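Local structure of tyrocidine synthase 2 (6TA8) at residues Leu165-Gly169 with Val170-Ile174; Glu308-Gln311 with Asn312-Val316; Glu348-Arg351 with Arg352-Lys355; His458-Gly461 with Ile462-His465. The protein belongs to the large modular synthases, and the chain modelled here is a condensation domain built from two sheet-bearing halves. One frame throughout, in Å; residues are numbered along the deposited sequence.

Interaction 1 (Leu165-Gly169 with Val170-Ile174); sequences LVVDG and VSWRI
Asp-168 reaches forward to the first turn of the helix that follows, where OD1 meets Ser-171 twice: it accepts a hydrogen bond from the backbone N (3.0 Å), nearly along the C-O axis of OD1, and lies 2.5 Å from OG, whose proton also has Gly-321 O within reach. A chi1 of 58°, with CG between the backbone N and the carbonyl carbon, brings OD1 over these two groups and makes Asp-168 the N-cap of helix 169-187. With Gly-169 it closes the HHxxxDG signature of condensation domains, which begins with His-163 and His-164. OD2 is held by a salt bridge to Arg-307 NH1 and by Phe-323 N, so the carboxylate is gripped at both oxygens. Trp-172 N donates to Asp-168 O (3.1 Å), and the indole CD1 lies 3.1 Å from the same oxygen, with Gly-169 CA at the ring edge. Val-167 CB approaches NE1 obliquely at 4.2 Å; NE1 makes a weak hydrogen bond to Gln-57 OE1, and Val-160 and Ile-162 of strand 155-163 touch the indole. Arg-173 runs past Gly-169 O, with CG 3.5 Å from it, before its NH2 donates to Leu-388 O.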
loop_
_atom_site.group_PDB
_atom_site.type_symbol
_atom_site.label_atom_id
_atom_site.label_comp_id
_atom_site.label_asym_id
_atom_site.label_seq_id
_atom_site.Cartn_x
_atom_site.Cartn_y
_atom_site.Cartn_z
ATOM N N LEU A 165 10.109 -0.666 1.649
ATOM C CA LEU A 165 10.574 -2.045 1.598
ATOM C C LEU A 165 10.296 -2.824 2.878
ATOM O O LEU A 165 10.512 -4.041 2.891
ATOM C CB LEU A 165 12.075 -2.078 1.298
ATOM C CG LEU A 165 12.482 -2.143 -0.174
ATOM C CD1 LEU A 165 13.992 -2.017 -0.310
ATOM C CD2 LEU A 165 11.990 -3.436 -0.809
ATOM N N VAL A 166 9.827 -2.171 3.941
ATOM C CA VAL A 166 9.673 -2.836 5.232
ATOM C C VAL A 166 8.341 -2.483 5.884
ATOM O O VAL A 166 8.112 -2.811 7.054
ATOM C CB VAL A 166 10.840 -2.482 6.175
ATOM C CG1 VAL A 166 12.128 -3.149 5.716
ATOM C CG2 VAL A 166 11.015 -0.973 6.260
ATOM N N VAL A 167 7.453 -1.814 5.146
ATOM C CA VAL A 167 6.164 -1.386 5.681
ATOM C C VAL A 167 5.110 -1.467 4.588
ATOM O O VAL A 167 5.411 -1.386 3.394
ATOM C CB VAL A 167 6.205 0.054 6.252
ATOM C CG1 VAL A 167 6.866 0.081 7.622
ATOM C CG2 VAL A 167 6.911 0.988 5.284
ATOM N N ASP A 168 3.857 -1.618 5.009
ATOM C CA ASP A 168 2.711 -1.526 4.114
ATOM C C ASP A 168 1.541 -0.941 4.902
ATOM O O ASP A 168 1.710 -0.461 6.027
ATOM C CB ASP A 168 2.388 -2.889 3.485
ATOM C CG ASP A 168 2.098 -3.968 4.517
ATOM O OD1 ASP A 168 2.146 -3.686 5.732
ATOM O OD2 ASP A 168 1.819 -5.113 4.103
ATOM N N GLY A 169 0.347 -0.990 4.308
ATOM C CA GLY A 169 -0.807 -0.354 4.929
ATOM C C GLY A 169 -1.139 -0.926 6.295
ATOM O O GLY A 169 -1.362 -0.185 7.255
ATOM N N VAL A 170 -1.178 -2.257 6.400
ATOM C CA VAL A 170 -1.503 -2.889 7.675
ATOM C C VAL A 170 -0.408 -2.619 8.700
ATOM O O VAL A 170 -0.686 -2.434 9.891
ATOM C CB VAL A 170 -1.742 -4.398 7.478
ATOM C CG1 VAL A 170 -1.979 -5.084 8.815
ATOM C CG2 VAL A 170 -2.917 -4.631 6.543
ATOM N N SER A 171 0.853 -2.584 8.256
ATOM C CA SER A 171 1.956 -2.307 9.171
ATOM C C SER A 171 1.828 -0.931 9.812
ATOM O O SER A 171 2.242 -0.742 10.960
ATOM C CB SER A 171 3.292 -2.425 8.436
ATOM O OG SER A 171 3.473 -3.726 7.901
ATOM N N TRP A 172 1.258 0.037 9.092
ATOM C CA TRP A 172 1.090 1.371 9.658
ATOM C C TRP A 172 0.046 1.381 10.768
ATOM O O TRP A 172 0.173 2.153 11.726
ATOM C CB TRP A 172 0.713 2.366 8.560
ATOM C CG TRP A 172 1.892 2.859 7.778
ATOM C CD1 TRP A 172 2.230 2.520 6.500
ATOM C CD2 TRP A 172 2.892 3.782 8.225
ATOM N NE1 TRP A 172 3.378 3.174 6.123
ATOM C CE2 TRP A 172 3.805 3.955 7.166
ATOM C CE3 TRP A 172 3.105 4.477 9.419
ATOM C CZ2 TRP A 172 4.911 4.794 7.264
ATOM C CZ3 TRP A 172 4.203 5.310 9.515
ATOM C CH2 TRP A 172 5.093 5.462 8.444
ATOM N N ARG A 173 -0.984 0.538 10.663
ATOM C CA ARG A 173 -1.969 0.450 11.735
ATOM C C ARG A 173 -1.351 -0.134 13.000
ATOM O O ARG A 173 -1.689 0.286 14.113
ATOM C CB ARG A 173 -3.167 -0.387 11.286
ATOM C CG ARG A 173 -3.625 -0.101 9.868
ATOM C CD ARG A 173 -4.564 -1.185 9.369
ATOM N NE ARG A 173 -5.921 -0.685 9.173
ATOM C CZ ARG A 173 -6.448 -0.409 7.986
ATOM N NH1 ARG A 173 -7.692 0.040 7.895
ATOM N NH2 ARG A 173 -5.728 -0.585 6.886
ATOM N N ILE A 174 -0.441 -1.101 12.850
ATOM C CA ILE A 174 0.285 -1.616 14.007
ATOM C C ILE A 174 1.184 -0.537 14.595
ATOM O O ILE A 174 1.380 -0.479 15.814
ATOM C CB ILE A 174 1.090 -2.870 13.615
ATOM C CG1 ILE A 174 0.187 -3.891 12.925
ATOM C CG2 ILE A 174 1.752 -3.490 14.836
ATOM C CD1 ILE A 174 0.933 -5.082 12.371
#

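Interaction 2 (Glu308-Gln311 with Asn312-Val316); sequences EDIQ and NEMNV
Ile-310 carries CG1 between its backbone N and carbonyl carbon (chi1 56°), whereas Met-314 sets CG beside its own N, anti to the carbonyl carbon (chi1 -56°); together these rotations bring the two methylene groups to 4.2 Å, CG1 to CG. The contact lies within the surface loop between strands 297-304 and 325-332, which holds an Asx turn at Asp-309. At its tip Gln-311, Asn-312 and Glu-313 all have positive phi; Asn-312 and Glu-313 are in the left-handed helical region, whereas Gln-311 is extended in psi, and the chain reverses within these few residues. The two apolar side chains cross at a slant rather than lying alongside one another, and further bends at chi2 and chi3 curl the Met-314 thioether. Met-314 CG also lies 3.3 Å from Gln-311 O, so this one carbon meets both an apolar and a carbonyl neighbour from the incoming limb. Helix 201-212 lies against the loop: Trp-204 and Tyr-211 touch Ile-310, and Gln-207 touches Met-314 and donates through NE2 to Ile-310 O. The Gln-311 side chain is extended beyond CG, and its NE2 is bonded to Glu-216 OE1. Within the incoming limb the turn is closed by Gln-311 N, which donates to Asp-309 OD1 at 2.9 Å; the nitrogen reaches that oxygen from above the carboxylate plane, 56° out of it.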
loop_
_atom_site.group_PDB
_atom_site.type_symbol
_atom_site.label_atom_id
_atom_site.label_comp_id
_atom_site.label_asym_id
_atom_site.label_seq_id
_atom_site.Cartn_x
_atom_site.Cartn_y
_atom_site.Cartn_z
ATOM N N GLU A 308 -1.918 -14.037 3.971
ATOM C CA GLU A 308 -2.791 -15.192 3.846
ATOM C C GLU A 308 -2.133 -16.430 4.452
ATOM O O GLU A 308 -1.012 -16.389 4.966
ATOM C CB GLU A 308 -3.152 -15.426 2.380
ATOM C CG GLU A 308 -3.705 -14.201 1.671
ATOM C CD GLU A 308 -5.112 -13.855 2.115
ATOM O OE1 GLU A 308 -5.865 -14.778 2.491
ATOM O OE2 GLU A 308 -5.467 -12.657 2.087
ATOM N N ASP A 309 -2.843 -17.553 4.384
ATOM C CA ASP A 309 -2.358 -18.817 4.928
ATOM C C ASP A 309 -1.401 -19.457 3.930
ATOM O O ASP A 309 -1.821 -19.932 2.871
ATOM C CB ASP A 309 -3.531 -19.743 5.239
ATOM C CG ASP A 309 -3.090 -21.075 5.819
ATOM O OD1 ASP A 309 -1.950 -21.167 6.318
ATOM O OD2 ASP A 309 -3.891 -22.034 5.775
ATOM N N ILE A 310 -0.112 -19.466 4.264
ATOM C CA ILE A 310 0.894 -20.137 3.450
ATOM C C ILE A 310 1.316 -21.410 4.170
ATOM O O ILE A 310 2.483 -21.815 4.113
ATOM C CB ILE A 310 2.100 -19.220 3.172
ATOM C CG1 ILE A 310 2.699 -18.704 4.483
ATOM C CG2 ILE A 310 1.689 -18.056 2.281
ATOM C CD1 ILE A 310 3.979 -17.916 4.299
ATOM N N GLN A 311 0.359 -22.042 4.856
ATOM C CA GLN A 311 0.582 -23.238 5.664
ATOM C C GLN A 311 1.530 -22.948 6.822
ATOM O O GLN A 311 1.935 -21.797 7.027
ATOM C CB GLN A 311 1.112 -24.388 4.800
ATOM C CG GLN A 311 0.180 -24.782 3.660
ATOM C CD GLN A 311 0.820 -25.756 2.689
ATOM O OE1 GLN A 311 1.993 -26.104 2.822
ATOM N NE2 GLN A 311 0.049 -26.199 1.703
ATOM N N ASN A 312 1.868 -23.982 7.594
ATOM C CA ASN A 312 2.726 -23.915 8.776
ATOM C C ASN A 312 2.116 -23.102 9.912
ATOM O O ASN A 312 2.824 -22.761 10.869
ATOM C CB ASN A 312 4.117 -23.362 8.439
ATOM C CG ASN A 312 5.175 -23.794 9.435
ATOM O OD1 ASN A 312 5.901 -24.762 9.209
ATOM N ND2 ASN A 312 5.268 -23.075 10.548
ATOM N N GLU A 313 0.819 -22.784 9.837
ATOM C CA GLU A 313 0.107 -22.072 10.903
ATOM C C GLU A 313 0.777 -20.741 11.241
ATOM O O GLU A 313 0.865 -20.349 12.407
ATOM C CB GLU A 313 -0.026 -22.944 12.155
ATOM C CG GLU A 313 -0.617 -24.320 11.895
ATOM C CD GLU A 313 0.373 -25.437 12.163
ATOM O OE1 GLU A 313 1.275 -25.244 13.005
ATOM O OE2 GLU A 313 0.248 -26.508 11.532
ATOM N N MET A 314 1.252 -20.041 10.215
ATOM C CA MET A 314 1.925 -18.767 10.426
ATOM C C MET A 314 0.946 -17.719 10.946
ATOM O O MET A 314 -0.254 -17.757 10.662
ATOM C CB MET A 314 2.570 -18.283 9.128
ATOM C CG MET A 314 3.547 -19.271 8.515
ATOM S SD MET A 314 4.985 -19.574 9.558
ATOM C CE MET A 314 5.836 -18.000 9.430
ATOM N N ASN A 315 1.477 -16.773 11.718
ATOM C CA ASN A 315 0.675 -15.708 12.316
ATOM C C ASN A 315 1.431 -14.395 12.156
ATOM O O ASN A 315 2.460 -14.187 12.805
ATOM C CB ASN A 315 0.387 -15.998 13.790
ATOM C CG ASN A 315 -0.473 -14.934 14.438
ATOM O OD1 ASN A 315 -1.173 -14.185 13.758
ATOM N ND2 ASN A 315 -0.429 -14.865 15.763
ATOM N N VAL A 316 0.921 -13.511 11.299
ATOM C CA VAL A 316 1.562 -12.221 11.057
ATOM C C VAL A 316 0.581 -11.095 11.361
ATOM O O VAL A 316 0.518 -10.099 10.630
ATOM C CB VAL A 316 2.087 -12.120 9.613
ATOM C CG1 VAL A 316 3.378 -12.912 9.460
ATOM C CG2 VAL A 316 1.036 -12.610 8.628
#

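Interaction 3 (Glu348-Arg351 with Arg352-Lys355); sequences ENLR and RIPK
Arg-352 comes first after helix 339-351 and still follows the helical course: its N makes a weak bond to Glu-348 O (3.3 Å). Its CB stands 3.5 Å from Asn-349 O, and from there the chain leaves with CG anti to the backbone N and bends at chi3 (-68°), which folds the guanidinium back along the last turn. One face of that group comes over Glu-348 O, while Asn-349 OD1 approaches it at the edge, 3.5 Å from NH1; amide and guanidinium planes are turned 42° apart. At Ile-353 the pattern tightens from a four-residue to a three-residue step, as at many helix C-termini. Ile-353 N donates to Leu-350 O at 3.1 Å, coming from 69° above the carbonyl plane, well off the lone pairs. The side chain returns over the same turn: CG1 lies 3.6 Å from Asn-349 O, and CD1 packs 3.7 Å from Leu-350 CD2, the two apolar chains side by side and pointing the same way. Pro-354 has no amide hydrogen to offer Leu-350 O, and the chain has already left the helical path at Ile-353. Lys-355, with positive phi, turns it again and pairs its NZ with Glu-216 OE2. Ile-353 and Leu-350 both rest on Val-329 of strand 325-332; Tyr-223 and Trp-224 of helix 221-229 flank Ile-353 as well, and Leu-282 of helix 277-293 meets Leu-350.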
loop_
_atom_site.group_PDB
_atom_site.type_symbol
_atom_site.label_atom_id
_atom_site.label_comp_id
_atom_site.label_asym_id
_atom_site.label_seq_id
_atom_site.Cartn_x
_atom_site.Cartn_y
_atom_site.Cartn_z
ATOM N N GLU A 348 -18.780 -12.825 -7.904
ATOM C CA GLU A 348 -18.361 -14.199 -8.140
ATOM C C GLU A 348 -17.068 -14.284 -8.937
ATOM O O GLU A 348 -16.426 -15.339 -8.940
ATOM C CB GLU A 348 -19.469 -14.974 -8.860
ATOM C CG GLU A 348 -20.798 -14.992 -8.118
ATOM C CD GLU A 348 -20.685 -15.565 -6.716
ATOM O OE1 GLU A 348 -19.888 -16.507 -6.517
ATOM O OE2 GLU A 348 -21.393 -15.074 -5.812
ATOM N N ASN A 349 -16.674 -13.201 -9.611
ATOM C CA ASN A 349 -15.396 -13.193 -10.316
ATOM C C ASN A 349 -14.229 -13.247 -9.338
ATOM O O ASN A 349 -13.252 -13.968 -9.569
ATOM C CB ASN A 349 -15.302 -11.951 -11.206
ATOM C CG ASN A 349 -13.929 -11.772 -11.822
ATOM O OD1 ASN A 349 -13.259 -12.743 -12.173
ATOM N ND2 ASN A 349 -13.504 -10.522 -11.960
ATOM N N LEU A 350 -14.319 -12.501 -8.235
ATOM C CA LEU A 350 -13.234 -12.472 -7.262
ATOM C C LEU A 350 -13.244 -13.694 -6.350
ATOM O O LEU A 350 -12.188 -14.092 -5.848
ATOM C CB LEU A 350 -13.308 -11.189 -6.434
ATOM C CG LEU A 350 -13.100 -9.895 -7.226
ATOM C CD1 LEU A 350 -13.587 -8.690 -6.439
ATOM C CD2 LEU A 350 -11.641 -9.725 -7.619
ATOM N N ARG A 351 -14.415 -14.296 -6.121
ATOM C CA ARG A 351 -14.462 -15.533 -5.348
ATOM C C ARG A 351 -13.756 -16.671 -6.073
ATOM O O ARG A 351 -13.214 -17.575 -5.429
ATOM C CB ARG A 351 -15.910 -15.913 -5.046
ATOM C CG ARG A 351 -16.671 -14.885 -4.223
ATOM C CD ARG A 351 -16.156 -14.817 -2.797
ATOM N NE ARG A 351 -16.946 -13.899 -1.980
ATOM C CZ ARG A 351 -16.544 -12.685 -1.621
ATOM N NH1 ARG A 351 -15.357 -12.236 -2.002
ATOM N NH2 ARG A 351 -17.331 -11.919 -0.877
ATOM N N ARG A 352 -13.752 -16.642 -7.408
ATOM C CA ARG A 352 -13.012 -17.631 -8.183
ATOM C C ARG A 352 -11.507 -17.525 -7.964
ATOM O O ARG A 352 -10.789 -18.502 -8.197
ATOM C CB ARG A 352 -13.343 -17.474 -9.670
ATOM C CG ARG A 352 -12.916 -18.642 -10.544
ATOM C CD ARG A 352 -13.075 -18.321 -12.025
ATOM N NE ARG A 352 -14.474 -18.184 -12.418
ATOM C CZ ARG A 352 -15.025 -17.054 -12.850
ATOM N NH1 ARG A 352 -14.298 -15.949 -12.949
ATOM N NH2 ARG A 352 -16.308 -17.029 -13.186
ATOM N N ILE A 353 -11.019 -16.374 -7.518
ATOM C CA ILE A 353 -9.580 -16.196 -7.289
ATOM C C ILE A 353 -9.180 -16.940 -6.019
ATOM O O ILE A 353 -9.843 -16.783 -4.978
ATOM C CB ILE A 353 -9.235 -14.709 -7.186
ATOM C CG1 ILE A 353 -9.830 -13.944 -8.371
ATOM C CG2 ILE A 353 -7.726 -14.511 -7.118
ATOM C CD1 ILE A 353 -9.380 -12.501 -8.464
ATOM N N PRO A 354 -8.120 -17.755 -6.047
ATOM C CA PRO A 354 -7.730 -18.498 -4.842
ATOM C C PRO A 354 -6.827 -17.709 -3.903
ATOM O O PRO A 354 -5.805 -17.156 -4.323
ATOM C CB PRO A 354 -7.005 -19.720 -5.416
ATOM C CG PRO A 354 -6.406 -19.220 -6.690
ATOM C CD PRO A 354 -7.344 -18.165 -7.231
ATOM N N LYS A 355 -7.211 -17.652 -2.625
ATOM C CA LYS A 355 -6.378 -17.087 -1.561
ATOM C C LYS A 355 -5.981 -15.639 -1.848
ATOM O O LYS A 355 -4.854 -15.221 -1.571
ATOM C CB LYS A 355 -5.137 -17.949 -1.318
ATOM C CG LYS A 355 -5.400 -19.181 -0.468
ATOM C CD LYS A 355 -4.102 -19.829 -0.022
ATOM C CE LYS A 355 -4.355 -20.872 1.050
ATOM N NZ LYS A 355 -3.087 -21.471 1.549
#

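Interaction 4 (His458-Gly461 with Ile462-His465); sequences HLLG and IIEH
Across the boundary at Gly-461 and Ile-462 the backbone keeps the four-residue bonding of an alpha-helix, although the N atoms of His-458 and Gly-461 lack a bond to the preceding turn and the helix is kinked there. This is the C-terminal part of helix 445-466, the last helix of the modelled condensation domain. The straightest of the bridging bonds is Ile-463 N to Leu-459 O, 3.2 Å with an N-H...O angle of 168°; Ile-462 N reaches His-458 O at 3.0 Å from above the carbonyl plane. Ile-463 takes a rotation unusual inside a helix: chi1 59° directs CG1 between the backbone N and carbonyl carbon, back against the turn before, 3.3 Å from Leu-460 O. Its CD1 then comes within 4.4 Å of Leu-460 CD2, and Leu-265 of helix 259-267 touches the same isoleucine. Ile-462 instead faces helix 339-351, against Leu-339 and Ile-343, while Leu-459 packs on Leu-281 and Ala-284 of helix 277-293. His-465 swings its ring off the preceding turn, and NE2 is bonded to Tyr-273 OH; His-458 ND1 is bonded to Ser-454 O. Glu-464 runs back alongside Leu-460, so that CG lies 3.2 Å from Leu-460 O and OE2 lies 3.3 Å from that same Leu-460 O, two acceptors that make no hydrogen bond.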
loop_
_atom_site.group_PDB
_atom_site.type_symbol
_atom_site.label_atom_id
_atom_site.label_comp_id
_atom_site.label_asym_id
_atom_site.label_seq_id
_atom_site.Cartn_x
_atom_site.Cartn_y
_atom_site.Cartn_z
ATOM N N HIS A 458 -21.474 5.993 -10.855
ATOM C CA HIS A 458 -21.769 4.576 -10.689
ATOM C C HIS A 458 -21.716 4.127 -9.238
ATOM O O HIS A 458 -22.436 3.196 -8.864
ATOM C CB HIS A 458 -20.799 3.730 -11.520
ATOM C CG HIS A 458 -21.048 3.800 -12.993
ATOM N ND1 HIS A 458 -20.297 4.587 -13.839
ATOM C CD2 HIS A 458 -21.970 3.186 -13.772
ATOM C CE1 HIS A 458 -20.742 4.452 -15.075
ATOM N NE2 HIS A 458 -21.757 3.607 -15.062
ATOM N N LEU A 459 -20.880 4.762 -8.412
ATOM C CA LEU A 459 -20.892 4.472 -6.982
ATOM C C LEU A 459 -22.211 4.903 -6.354
ATOM O O LEU A 459 -22.810 4.162 -5.566
ATOM C CB LEU A 459 -19.717 5.165 -6.293
ATOM C CG LEU A 459 -18.344 4.504 -6.421
ATOM C CD1 LEU A 459 -17.275 5.366 -5.766
ATOM C CD2 LEU A 459 -18.363 3.113 -5.813
ATOM N N LEU A 460 -22.680 6.105 -6.695
ATOM C CA LEU A 460 -23.971 6.566 -6.196
ATOM C C LEU A 460 -25.116 5.734 -6.756
ATOM O O LEU A 460 -26.133 5.546 -6.079
ATOM C CB LEU A 460 -24.170 8.042 -6.541
ATOM C CG LEU A 460 -23.089 9.002 -6.043
ATOM C CD1 LEU A 460 -23.298 10.391 -6.623
ATOM C CD2 LEU A 460 -23.072 9.045 -4.524
ATOM N N GLY A 461 -24.973 5.228 -7.982
ATOM C CA GLY A 461 -26.013 4.394 -8.555
ATOM C C GLY A 461 -26.110 3.031 -7.903
ATOM O O GLY A 461 -27.194 2.443 -7.847
ATOM N N ILE A 462 -24.990 2.510 -7.397
ATOM C CA ILE A 462 -25.003 1.199 -6.759
ATOM C C ILE A 462 -25.598 1.283 -5.358
ATOM O O ILE A 462 -26.424 0.447 -4.974
ATOM C CB ILE A 462 -23.582 0.604 -6.740
ATOM C CG1 ILE A 462 -23.176 0.147 -8.142
ATOM C CG2 ILE A 462 -23.499 -0.558 -5.762
ATOM C CD1 ILE A 462 -21.775 -0.418 -8.216
ATOM N N ILE A 463 -25.199 2.290 -4.576
ATOM C CA ILE A 463 -25.702 2.398 -3.209
ATOM C C ILE A 463 -27.193 2.709 -3.201
ATOM O O ILE A 463 -27.923 2.249 -2.315
ATOM C CB ILE A 463 -24.901 3.449 -2.418
ATOM C CG1 ILE A 463 -24.982 4.818 -3.095
ATOM C CG2 ILE A 463 -23.453 3.013 -2.278
ATOM C CD1 ILE A 463 -25.074 5.978 -2.126
ATOM N N GLU A 464 -27.675 3.482 -4.176
ATOM C CA GLU A 464 -29.103 3.753 -4.276
ATOM C C GLU A 464 -29.874 2.584 -4.873
ATOM O O GLU A 464 -31.083 2.472 -4.642
ATOM C CB GLU A 464 -29.342 5.019 -5.102
ATOM C CG GLU A 464 -28.791 6.282 -4.457
ATOM C CD GLU A 464 -28.793 7.469 -5.399
ATOM O OE1 GLU A 464 -29.762 7.617 -6.173
ATOM O OE2 GLU A 464 -27.822 8.256 -5.367
ATOM N N HIS A 465 -29.206 1.715 -5.633
ATOM C CA HIS A 465 -29.854 0.505 -6.125
ATOM C C HIS A 465 -29.842 -0.596 -5.073
ATOM O O HIS A 465 -30.825 -1.330 -4.927
ATOM C CB HIS A 465 -29.175 0.026 -7.409
ATOM C CG HIS A 465 -29.292 -1.448 -7.642
ATOM N ND1 HIS A 465 -30.475 -2.049 -8.017
ATOM C CD2 HIS A 465 -28.377 -2.441 -7.554
ATOM C CE1 HIS A 465 -30.282 -3.350 -8.150
ATOM N NE2 HIS A 465 -29.018 -3.613 -7.875
#

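How the interactions relate
Interactions 2 and 3 meet directly: Glu-308 CG packs 3.6 Å from Lys-355 O, and Lys-355 NZ probably bonds Asp-309 O, although the modelled separation is doubtfully short. Interaction 1 lies nearer the middle of the chain, its centre about 18 Å from that of interaction 2 and the nearest atoms about 5 Å apart. Arg-307 connects the two, since it pairs with Asp-168 and makes a weak bond to Val-316 O. Interaction 4 is remote, with centres about 32 Å from interaction 1 and about 23 Å from interaction 3, yet its Ile-462 and His-465 touch helix 339-351, whose last turn belongs to interaction 3, and helix 277-293 receives side chains from both.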